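Local coordinates for putative uncharacterized protein (Ustilago maydis, PDB 4GNX), which probably serves as an OB-fold subunit of replication protein A, the three-chain complex that binds single-stranded DNA, at residues R15-A20 with G37-V42; A56-D61 with Q65-Q70; G95-F100 with R104-G109. All coordinates share one frame; numbering follows the deposited sequence.

The three contacts follow one another along the chain without overlap, and together they sample one curved OB-fold sheet from its interior to its DNA-facing side. Contact 1 sets helix 14-19 against the start of strand 38-50, contact 2 is the hairpin of strands 54-60 and 65-71, and contact 3 is the hairpin of strands 90-100 and 103-108. Their centres lie about 12 Å (1 and 2), 9 Å (1 and 3) and 10 Å (2 and 3) apart. Strand 38-50 neighbours both 54-60 and 90-100, while 65-71 runs parallel to 103-108. In contact 3 Leu97 and Ile106 pack inward while Thr96 and Ser107 meet the DNA, so the same strands build barrel interior and binding surface.

Contact 1. Residues R15-A20 with G37-V42; sequences RQILNA and GQLTFV. With nucleotides of chain G.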
# COMPACT_ATOMS: atom_id res chain seq x y z
N ARG B 15 0.30 -15.15 17.59
CA ARG B 15 1.52 -15.10 18.40
C ARG B 15 1.71 -13.77 19.13
O ARG B 15 2.08 -13.75 20.33
CB ARG B 15 2.74 -15.32 17.56
CG ARG B 15 3.98 -15.66 18.37
CD ARG B 15 4.06 -17.17 18.49
NE ARG B 15 3.73 -17.66 19.83
CZ ARG B 15 3.32 -18.89 20.11
NH1 ARG B 15 3.15 -19.80 19.15
NH2 ARG B 15 3.07 -19.21 21.36
N GLN B 16 1.47 -12.67 18.41
CA GLN B 16 1.53 -11.33 19.01
C GLN B 16 0.48 -11.19 20.08
O GLN B 16 0.77 -10.70 21.17
CB GLN B 16 1.35 -10.23 17.99
CG GLN B 16 2.55 -9.96 17.09
CD GLN B 16 2.17 -9.06 15.93
OE1 GLN B 16 1.21 -9.34 15.18
NE2 GLN B 16 2.88 -7.94 15.80
N ILE B 17 -0.73 -11.66 19.80
CA ILE B 17 -1.73 -11.70 20.86
C ILE B 17 -1.16 -12.40 22.09
O ILE B 17 -1.20 -11.85 23.18
CB ILE B 17 -3.05 -12.35 20.42
CG1 ILE B 17 -3.61 -11.58 19.22
CG2 ILE B 17 -4.05 -12.34 21.55
CD1 ILE B 17 -4.76 -12.27 18.53
N LEU B 18 -0.56 -13.57 21.90
CA LEU B 18 0.01 -14.33 23.01
C LEU B 18 1.22 -13.68 23.69
O LEU B 18 1.52 -13.96 24.86
CB LEU B 18 0.39 -15.75 22.54
CG LEU B 18 -0.75 -16.67 22.09
CD1 LEU B 18 -0.22 -17.94 21.44
CD2 LEU B 18 -1.71 -17.01 23.22
N ASN B 19 1.94 -12.82 22.96
CA ASN B 19 3.10 -12.19 23.55
C ASN B 19 2.83 -10.83 24.09
O ASN B 19 3.74 -10.21 24.64
CB ASN B 19 4.24 -12.13 22.56
CG ASN B 19 4.87 -13.47 22.34
OD1 ASN B 19 4.92 -14.30 23.25
ND2 ASN B 19 5.34 -13.71 21.13
N ALA B 20 1.60 -10.35 23.95
CA ALA B 20 1.22 -9.04 24.47
C ALA B 20 1.36 -9.05 25.99
O ALA B 20 1.10 -10.05 26.65
CB ALA B 20 -0.20 -8.70 24.06
N GLY B 37 -6.22 -2.72 21.82
CA GLY B 37 -7.65 -2.77 22.07
C GLY B 37 -8.31 -3.69 21.07
O GLY B 37 -8.20 -4.92 21.16
N GLN B 38 -9.00 -3.10 20.10
CA GLN B 38 -9.59 -3.85 19.02
C GLN B 38 -8.49 -4.35 18.13
O GLN B 38 -7.48 -3.68 17.96
CB GLN B 38 -10.53 -2.98 18.22
CG GLN B 38 -11.96 -3.01 18.69
CD GLN B 38 -12.95 -2.71 17.58
OE1 GLN B 38 -13.81 -3.54 17.26
NE2 GLN B 38 -12.85 -1.51 16.98
N LEU B 39 -8.70 -5.53 17.56
CA LEU B 39 -7.70 -6.17 16.71
C LEU B 39 -8.38 -7.07 15.69
O LEU B 39 -9.54 -7.44 15.84
CB LEU B 39 -6.75 -7.00 17.57
CG LEU B 39 -7.34 -8.15 18.42
CD1 LEU B 39 -7.38 -9.47 17.64
CD2 LEU B 39 -6.52 -8.35 19.68
N THR B 40 -7.64 -7.43 14.65
CA THR B 40 -8.16 -8.32 13.64
C THR B 40 -7.14 -9.33 13.12
O THR B 40 -5.94 -9.07 13.06
CB THR B 40 -8.73 -7.55 12.44
OG1 THR B 40 -9.22 -8.51 11.49
CG2 THR B 40 -7.66 -6.65 11.78
N PHE B 41 -7.64 -10.48 12.70
CA PHE B 41 -6.76 -11.52 12.19
C PHE B 41 -7.51 -12.60 11.42
O PHE B 41 -8.75 -12.69 11.47
CB PHE B 41 -5.91 -12.13 13.32
CG PHE B 41 -6.70 -12.91 14.31
CD1 PHE B 41 -6.90 -14.28 14.14
CD2 PHE B 41 -7.22 -12.29 15.43
CE1 PHE B 41 -7.62 -15.02 15.06
CE2 PHE B 41 -7.96 -13.03 16.36
CZ PHE B 41 -8.15 -14.40 16.17
N VAL B 42 -6.75 -13.43 10.72
CA VAL B 42 -7.32 -14.47 9.87
C VAL B 42 -6.78 -15.79 10.38
O VAL B 42 -5.62 -15.88 10.76
CB VAL B 42 -6.91 -14.26 8.42
CG1 VAL B 42 -7.33 -15.44 7.56
CG2 VAL B 42 -7.51 -12.96 7.88
P DT G 21 -21.13 -5.27 17.84
OP1 DT G 21 -21.46 -5.52 16.41
OP2 DT G 21 -22.17 -4.72 18.75
O5' DT G 21 -20.64 -6.66 18.45
C5' DT G 21 -21.58 -7.61 19.00
C4' DT G 21 -21.17 -8.02 20.39
O4' DT G 21 -19.75 -8.27 20.44
C3' DT G 21 -21.48 -6.99 21.49
O3' DT G 21 -22.25 -7.58 22.55
C2' DT G 21 -20.12 -6.45 21.90
C1' DT G 21 -19.12 -7.53 21.47
N1 DT G 21 -17.83 -7.02 20.94
C2 DT G 21 -16.71 -7.08 21.74
O2 DT G 21 -16.72 -7.52 22.88
N3 DT G 21 -15.56 -6.60 21.15
C4 DT G 21 -15.43 -6.09 19.88
O4 DT G 21 -14.33 -5.69 19.49
C5 DT G 21 -16.64 -6.06 19.09
C7 DT G 21 -16.60 -5.52 17.70
C6 DT G 21 -17.77 -6.52 19.66
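In Ile17 the CG1 branch is turned beside the backbone N (chi1 -58°) and continues nearly straight to CD1 (chi2 169°), which carries this methyl from the helix 14-19 toward strand 38-50. Leu39 and Phe41 both set CG between the backbone N and the carbonyl carbon, chi1 67° for Phe41, and their CB atoms point at the helix. Ile17 CD1 then reaches two partners: it is 3.9 Å from Leu39 CD1 and also 3.9 Å from Phe41 CE2, approaching the ring obliquely. The axis of the Ile17 side chain runs at about a right angle to each of the other two. Leu39 CD1 lies in the plane of the Phe41 ring at its edge, so the two strand residues form an adjoining pair on which one methyl rests. The backbones stay well separated, with Ile17 CA 9.1 Å from Leu39 CA, and the buried surface is small, 104 Å².

Thr40, between the two apolar residues, faces away from the helix, as strand alternation requires, and bonds through OG1 to Val93 O and Arg92 NE. Ile106 of strand 103-108 touches Ile17, Leu39 and Phe41, and Leu97 also packs on Ile17. The short helix thus contributes a side chain to the interior of the OB barrel. No hydrogen bond links the two segments, and all three touching residues are buried; the evidence points to hydrophobic burial and dispersion, without directional bonds, as what joins helix and strand here.

Contact 2. Residues A56-D61 with Q65-Q70; sequences AYSVED and QIEVRQ. With nucleotides of chain G.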
# COMPACT_ATOMS: atom_id res chain seq x y z
N ALA B 56 -18.17 -20.73 21.07
CA ALA B 56 -16.71 -20.74 21.20
C ALA B 56 -16.05 -21.50 20.06
O ALA B 56 -16.40 -22.65 19.79
CB ALA B 56 -16.30 -21.31 22.55
N TYR B 57 -15.10 -20.84 19.39
CA TYR B 57 -14.31 -21.42 18.30
C TYR B 57 -12.89 -21.57 18.76
O TYR B 57 -12.35 -20.68 19.43
CB TYR B 57 -14.30 -20.51 17.08
CG TYR B 57 -15.67 -20.16 16.58
CD1 TYR B 57 -16.30 -19.00 17.03
CD2 TYR B 57 -16.34 -20.98 15.68
CE1 TYR B 57 -17.58 -18.66 16.59
CE2 TYR B 57 -17.62 -20.66 15.22
CZ TYR B 57 -18.24 -19.49 15.68
OH TYR B 57 -19.50 -19.13 15.25
N SER B 58 -12.26 -22.69 18.41
CA SER B 58 -10.84 -22.83 18.62
C SER B 58 -10.22 -22.46 17.31
O SER B 58 -10.62 -22.94 16.26
CB SER B 58 -10.45 -24.24 18.98
OG SER B 58 -9.04 -24.31 19.05
N VAL B 59 -9.25 -21.59 17.36
CA VAL B 59 -8.80 -20.95 16.17
C VAL B 59 -7.27 -20.90 16.13
O VAL B 59 -6.59 -20.68 17.14
CB VAL B 59 -9.48 -19.58 16.07
CG1 VAL B 59 -8.49 -18.44 15.87
CG2 VAL B 59 -10.61 -19.62 15.04
N GLU B 60 -6.74 -21.11 14.93
CA GLU B 60 -5.32 -21.35 14.74
C GLU B 60 -4.87 -20.82 13.35
O GLU B 60 -5.56 -21.07 12.34
CB GLU B 60 -5.07 -22.86 14.92
CG GLU B 60 -3.72 -23.35 14.45
CD GLU B 60 -3.74 -23.76 12.99
OE1 GLU B 60 -4.67 -24.53 12.61
OE2 GLU B 60 -2.85 -23.33 12.22
N ASP B 61 -3.75 -20.09 13.33
CA ASP B 61 -3.19 -19.44 12.13
C ASP B 61 -1.72 -19.79 11.88
O ASP B 61 -0.96 -18.96 11.39
CB ASP B 61 -3.29 -17.93 12.27
CG ASP B 61 -2.32 -17.36 13.33
OD1 ASP B 61 -1.63 -18.16 14.02
OD2 ASP B 61 -2.22 -16.10 13.49
N GLN B 65 -2.51 -20.79 18.80
CA GLN B 65 -3.93 -21.11 18.87
C GLN B 65 -4.63 -20.26 19.94
O GLN B 65 -4.06 -19.98 20.98
CB GLN B 65 -4.08 -22.61 19.16
CG GLN B 65 -5.49 -23.12 19.41
CD GLN B 65 -5.98 -22.82 20.82
OE1 GLN B 65 -7.19 -22.73 21.06
NE2 GLN B 65 -5.05 -22.65 21.77
N ILE B 66 -5.85 -19.83 19.68
CA ILE B 66 -6.58 -19.07 20.68
C ILE B 66 -8.07 -19.31 20.56
O ILE B 66 -8.53 -19.75 19.50
CB ILE B 66 -6.25 -17.56 20.63
CG1 ILE B 66 -6.74 -16.89 21.90
CG2 ILE B 66 -6.85 -16.92 19.38
CD1 ILE B 66 -6.14 -15.52 22.12
N GLU B 67 -8.80 -19.07 21.65
CA GLU B 67 -10.25 -19.14 21.67
C GLU B 67 -10.82 -17.81 21.29
O GLU B 67 -10.37 -16.78 21.78
CB GLU B 67 -10.79 -19.49 23.04
CG GLU B 67 -11.29 -20.90 23.16
CD GLU B 67 -10.21 -21.84 23.68
OE1 GLU B 67 -10.00 -21.87 24.92
OE2 GLU B 67 -9.59 -22.55 22.84
N VAL B 68 -11.80 -17.83 20.40
CA VAL B 68 -12.63 -16.66 20.16
C VAL B 68 -14.10 -16.98 20.41
O VAL B 68 -14.67 -17.88 19.79
CB VAL B 68 -12.35 -15.98 18.79
CG1 VAL B 68 -11.56 -16.90 17.85
CG2 VAL B 68 -13.63 -15.44 18.16
N ARG B 69 -14.70 -16.29 21.37
CA ARG B 69 -16.10 -16.51 21.62
C ARG B 69 -16.90 -15.31 21.17
O ARG B 69 -16.52 -14.16 21.44
CB ARG B 69 -16.38 -16.89 23.06
CG ARG B 69 -15.72 -16.03 24.11
CD ARG B 69 -16.04 -16.57 25.50
NE ARG B 69 -15.59 -17.95 25.68
CZ ARG B 69 -14.32 -18.31 25.88
NH1 ARG B 69 -13.36 -17.40 25.93
NH2 ARG B 69 -14.01 -19.59 26.03
N GLN B 70 -17.97 -15.59 20.44
CA GLN B 70 -18.87 -14.56 19.96
C GLN B 70 -20.23 -14.77 20.57
O GLN B 70 -20.63 -15.90 20.84
CB GLN B 70 -18.91 -14.51 18.42
CG GLN B 70 -19.81 -15.50 17.73
CD GLN B 70 -19.94 -15.23 16.24
OE1 GLN B 70 -20.24 -16.14 15.46
NE2 GLN B 70 -19.69 -13.97 15.84
P DT G 25 -20.17 -20.15 31.56
OP1 DT G 25 -21.15 -19.78 30.51
OP2 DT G 25 -20.42 -21.36 32.39
O5' DT G 25 -18.77 -20.35 30.82
C5' DT G 25 -17.72 -21.17 31.37
C4' DT G 25 -16.40 -20.73 30.78
O4' DT G 25 -16.36 -19.29 30.77
C3' DT G 25 -15.16 -21.16 31.56
O3' DT G 25 -14.62 -22.37 31.03
C2' DT G 25 -14.18 -20.01 31.35
C1' DT G 25 -15.00 -18.89 30.70
N1 DT G 25 -14.88 -17.55 31.34
C2 DT G 25 -14.95 -16.44 30.52
O2 DT G 25 -15.11 -16.50 29.32
N3 DT G 25 -14.81 -15.24 31.19
C4 DT G 25 -14.62 -15.05 32.54
O4 DT G 25 -14.51 -13.91 32.99
C5 DT G 25 -14.56 -16.26 33.33
C7 DT G 25 -14.36 -16.15 34.81
C6 DT G 25 -14.69 -17.43 32.70
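Tyr57 and Val68 face each other as an antiparallel hydrogen-bonded pair: Tyr57 N donates to Val68 O over 3.0 Å, almost straight at 168°, and Val68 N returns a bond of 3.1 Å to Tyr57 O. Two residues along, Val59 and Ile66 repeat the pattern, Val59 N to Ile66 O at 2.9 Å and Ile66 N to Val59 O at 2.8 Å, the first of these bonds being more bent. Side chains of these pairs share one side of the sheet, where Val59 CB meets Val68 CG1 at 3.8 Å. Beyond the Tyr57–Val68 pair, the hydroxyl of Tyr57 donates to Gln70 OE1 over 3.1 Å. Gln70 places CG between its backbone N and carbonyl carbon (chi1 82°) and then extends, which brings OE1 to the edge of the tyrosine ring, near its plane, with ring and amide planes 69° apart.

Strands 54-60 and 65-71 are a beta hairpin of the OB barrel, and Val59, Tyr57 and Val68 point inward, where all three touch Met111 of strand 110-113. The other side carries Ala56, Ser58, Glu60, Gln65, Glu67 and Arg69. There a thymine of the DNA, DT25 of chain G, approaches Arg69: its O2 lies over one guanidinium face, 3.9 Å from NH1, with an offset toward the rim.

Further out, Glu60 forms salt bridges through OE1 with Arg46 and through OE2 with Arg22 of a neighbouring subunit. Near the turn, Asp61 OD1 takes the amide of Thr63, while its OD2 accepts from the backbone N of Ile14, just ahead of segment 15-20.

Contact 3. Residues G95-F100 with R104-G109; sequences GTLKSF and RSISSG. With nucleotides of chain G.
Gly95 faces Ser108 in a non-hydrogen-bonded antiparallel pair, its CA 3.8 Å from Ile106 CG2. Thr96 is joined to Ser107 by a reciprocal backbone pair, Thr96 N to Ser107 O being 2.7 Å, and its side chain bonds to the DNA: OG1 accepts the N3-H of DT21 of chain G at 2.6 Å (141°). Ser107 holds OG anti to its backbone N (chi1 155°), which directs the hydroxyl to O2 of the same thymine, 2.7 Å away, so neighbouring strands grip one base. Leu97 turns to the opposite side, where its CD1 meets Ile106 CD1 at 4.0 Å, the side chains crossing roughly perpendicularly. Lys98 pairs by two backbone bonds with Ser105; its CG passes Ser107 CB at 3.8 Å, and NZ lies 3.8 Å from O2 of DT21 of chain G, a near approach. Phe100, poorly ordered, has C2 of the DT25 base of chain G over one face, offset toward the rim, the rings about 20° from parallel, and Ser105 OG near its edge.

This hairpin belongs to the OB barrel: Gly95 bonds to Leu39 of strand 38-50, Ile106 and Ser108 bond to strand 65-71, and Arg104 NH2 reaches Ala20 O beyond helix 14-19.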
# COMPACT_ATOMS: atom_id res chain seq x y z
N GLY B 95 -12.32 -8.39 16.87
CA GLY B 95 -12.62 -8.62 18.29
C GLY B 95 -11.86 -7.78 19.28
O GLY B 95 -11.09 -6.93 18.88
N THR B 96 -12.08 -7.99 20.57
CA THR B 96 -11.29 -7.34 21.61
C THR B 96 -10.55 -8.43 22.39
O THR B 96 -11.10 -9.50 22.66
CB THR B 96 -12.16 -6.52 22.59
OG1 THR B 96 -13.21 -5.86 21.88
CG2 THR B 96 -11.34 -5.47 23.29
N LEU B 97 -9.29 -8.15 22.73
CA LEU B 97 -8.49 -9.05 23.55
C LEU B 97 -8.91 -9.03 25.03
O LEU B 97 -9.02 -7.97 25.64
CB LEU B 97 -7.00 -8.74 23.42
CG LEU B 97 -6.03 -9.64 24.22
CD1 LEU B 97 -6.32 -11.13 24.06
CD2 LEU B 97 -4.57 -9.36 23.88
N LYS B 98 -9.15 -10.20 25.60
CA LYS B 98 -9.63 -10.27 26.98
C LYS B 98 -8.92 -11.33 27.80
O LYS B 98 -8.43 -12.34 27.28
CB LYS B 98 -11.16 -10.47 27.04
CG LYS B 98 -11.93 -9.48 26.18
CD LYS B 98 -13.16 -8.91 26.84
CE LYS B 98 -13.55 -7.59 26.18
NZ LYS B 98 -15.02 -7.29 26.27
N SER B 99 -8.86 -11.07 29.09
CA SER B 99 -8.30 -12.01 30.03
C SER B 99 -9.28 -12.38 31.13
O SER B 99 -9.97 -11.54 31.71
CB SER B 99 -7.00 -11.49 30.63
OG SER B 99 -6.38 -12.52 31.39
N PHE B 100 -9.33 -13.68 31.39
CA PHE B 100 -10.07 -14.25 32.49
C PHE B 100 -9.11 -15.25 33.07
O PHE B 100 -8.53 -16.07 32.34
CB PHE B 100 -11.37 -14.93 32.01
CG PHE B 100 -11.17 -16.05 30.98
CD1 PHE B 100 -11.35 -17.39 31.34
CD2 PHE B 100 -10.85 -15.76 29.65
CE1 PHE B 100 -11.18 -18.42 30.40
CE2 PHE B 100 -10.68 -16.78 28.71
CZ PHE B 100 -10.85 -18.11 29.09
N ARG B 104 -6.20 -16.03 27.88
CA ARG B 104 -6.45 -14.99 26.91
C ARG B 104 -7.34 -15.52 25.82
O ARG B 104 -7.12 -16.62 25.29
CB ARG B 104 -5.15 -14.56 26.26
CG ARG B 104 -4.26 -13.75 27.15
CD ARG B 104 -2.95 -13.44 26.47
NE ARG B 104 -2.07 -12.78 27.42
CZ ARG B 104 -1.02 -12.06 27.08
NH1 ARG B 104 -0.71 -11.91 25.80
NH2 ARG B 104 -0.29 -11.48 28.01
N SER B 105 -8.32 -14.73 25.46
CA SER B 105 -9.18 -15.09 24.35
C SER B 105 -9.72 -13.84 23.71
O SER B 105 -9.76 -12.78 24.33
CB SER B 105 -10.32 -15.98 24.81
OG SER B 105 -10.93 -15.40 25.94
N ILE B 106 -10.15 -13.98 22.47
CA ILE B 106 -10.76 -12.90 21.78
C ILE B 106 -12.25 -12.88 22.05
O ILE B 106 -12.93 -13.89 21.90
CB ILE B 106 -10.55 -13.05 20.27
CG1 ILE B 106 -9.05 -13.07 19.93
CG2 ILE B 106 -11.27 -11.94 19.52
CD1 ILE B 106 -8.22 -12.05 20.71
N SER B 107 -12.75 -11.73 22.47
CA SER B 107 -14.19 -11.52 22.50
C SER B 107 -14.58 -10.86 21.19
O SER B 107 -14.11 -9.76 20.88
CB SER B 107 -14.59 -10.65 23.67
OG SER B 107 -15.79 -10.00 23.36
N SER B 108 -15.43 -11.53 20.41
CA SER B 108 -15.69 -11.13 19.03
C SER B 108 -17.14 -10.80 18.76
O SER B 108 -18.03 -11.36 19.38
CB SER B 108 -15.28 -12.24 18.07
OG SER B 108 -15.74 -11.99 16.74
N GLY B 109 -17.37 -9.90 17.81
CA GLY B 109 -18.71 -9.64 17.33
C GLY B 109 -18.82 -10.15 15.92
O GLY B 109 -19.81 -10.77 15.53
P DT G 21 -21.13 -5.27 17.84
OP1 DT G 21 -21.46 -5.52 16.41
OP2 DT G 21 -22.17 -4.72 18.75
O5' DT G 21 -20.64 -6.66 18.45
C5' DT G 21 -21.58 -7.61 19.00
C4' DT G 21 -21.17 -8.02 20.39
O4' DT G 21 -19.75 -8.27 20.44
C3' DT G 21 -21.48 -6.99 21.49
O3' DT G 21 -22.25 -7.58 22.55
C2' DT G 21 -20.12 -6.45 21.90
C1' DT G 21 -19.12 -7.53 21.47
N1 DT G 21 -17.83 -7.02 20.94
C2 DT G 21 -16.71 -7.08 21.74
O2 DT G 21 -16.72 -7.52 22.88
N3 DT G 21 -15.56 -6.60 21.15
C4 DT G 21 -15.43 -6.09 19.88
O4 DT G 21 -14.33 -5.69 19.49
C5 DT G 21 -16.64 -6.06 19.09
C7 DT G 21 -16.60 -5.52 17.70
C6 DT G 21 -17.77 -6.52 19.66
P DT G 25 -20.17 -20.15 31.56
OP1 DT G 25 -21.15 -19.78 30.51
OP2 DT G 25 -20.42 -21.36 32.39
O5' DT G 25 -18.77 -20.35 30.82
C5' DT G 25 -17.72 -21.17 31.37
C4' DT G 25 -16.40 -20.73 30.78
O4' DT G 25 -16.36 -19.29 30.77
C3' DT G 25 -15.16 -21.16 31.56
O3' DT G 25 -14.62 -22.37 31.03
C2' DT G 25 -14.18 -20.01 31.35
C1' DT G 25 -15.00 -18.89 30.70
N1 DT G 25 -14.88 -17.55 31.34
C2 DT G 25 -14.95 -16.44 30.52
O2 DT G 25 -15.11 -16.50 29.32
N3 DT G 25 -14.81 -15.24 31.19
C4 DT G 25 -14.62 -15.05 32.54
O4 DT G 25 -14.51 -13.91 32.99
C5 DT G 25 -14.56 -16.26 33.33
C7 DT G 25 -14.36 -16.15 34.81
C6 DT G 25 -14.69 -17.43 32.70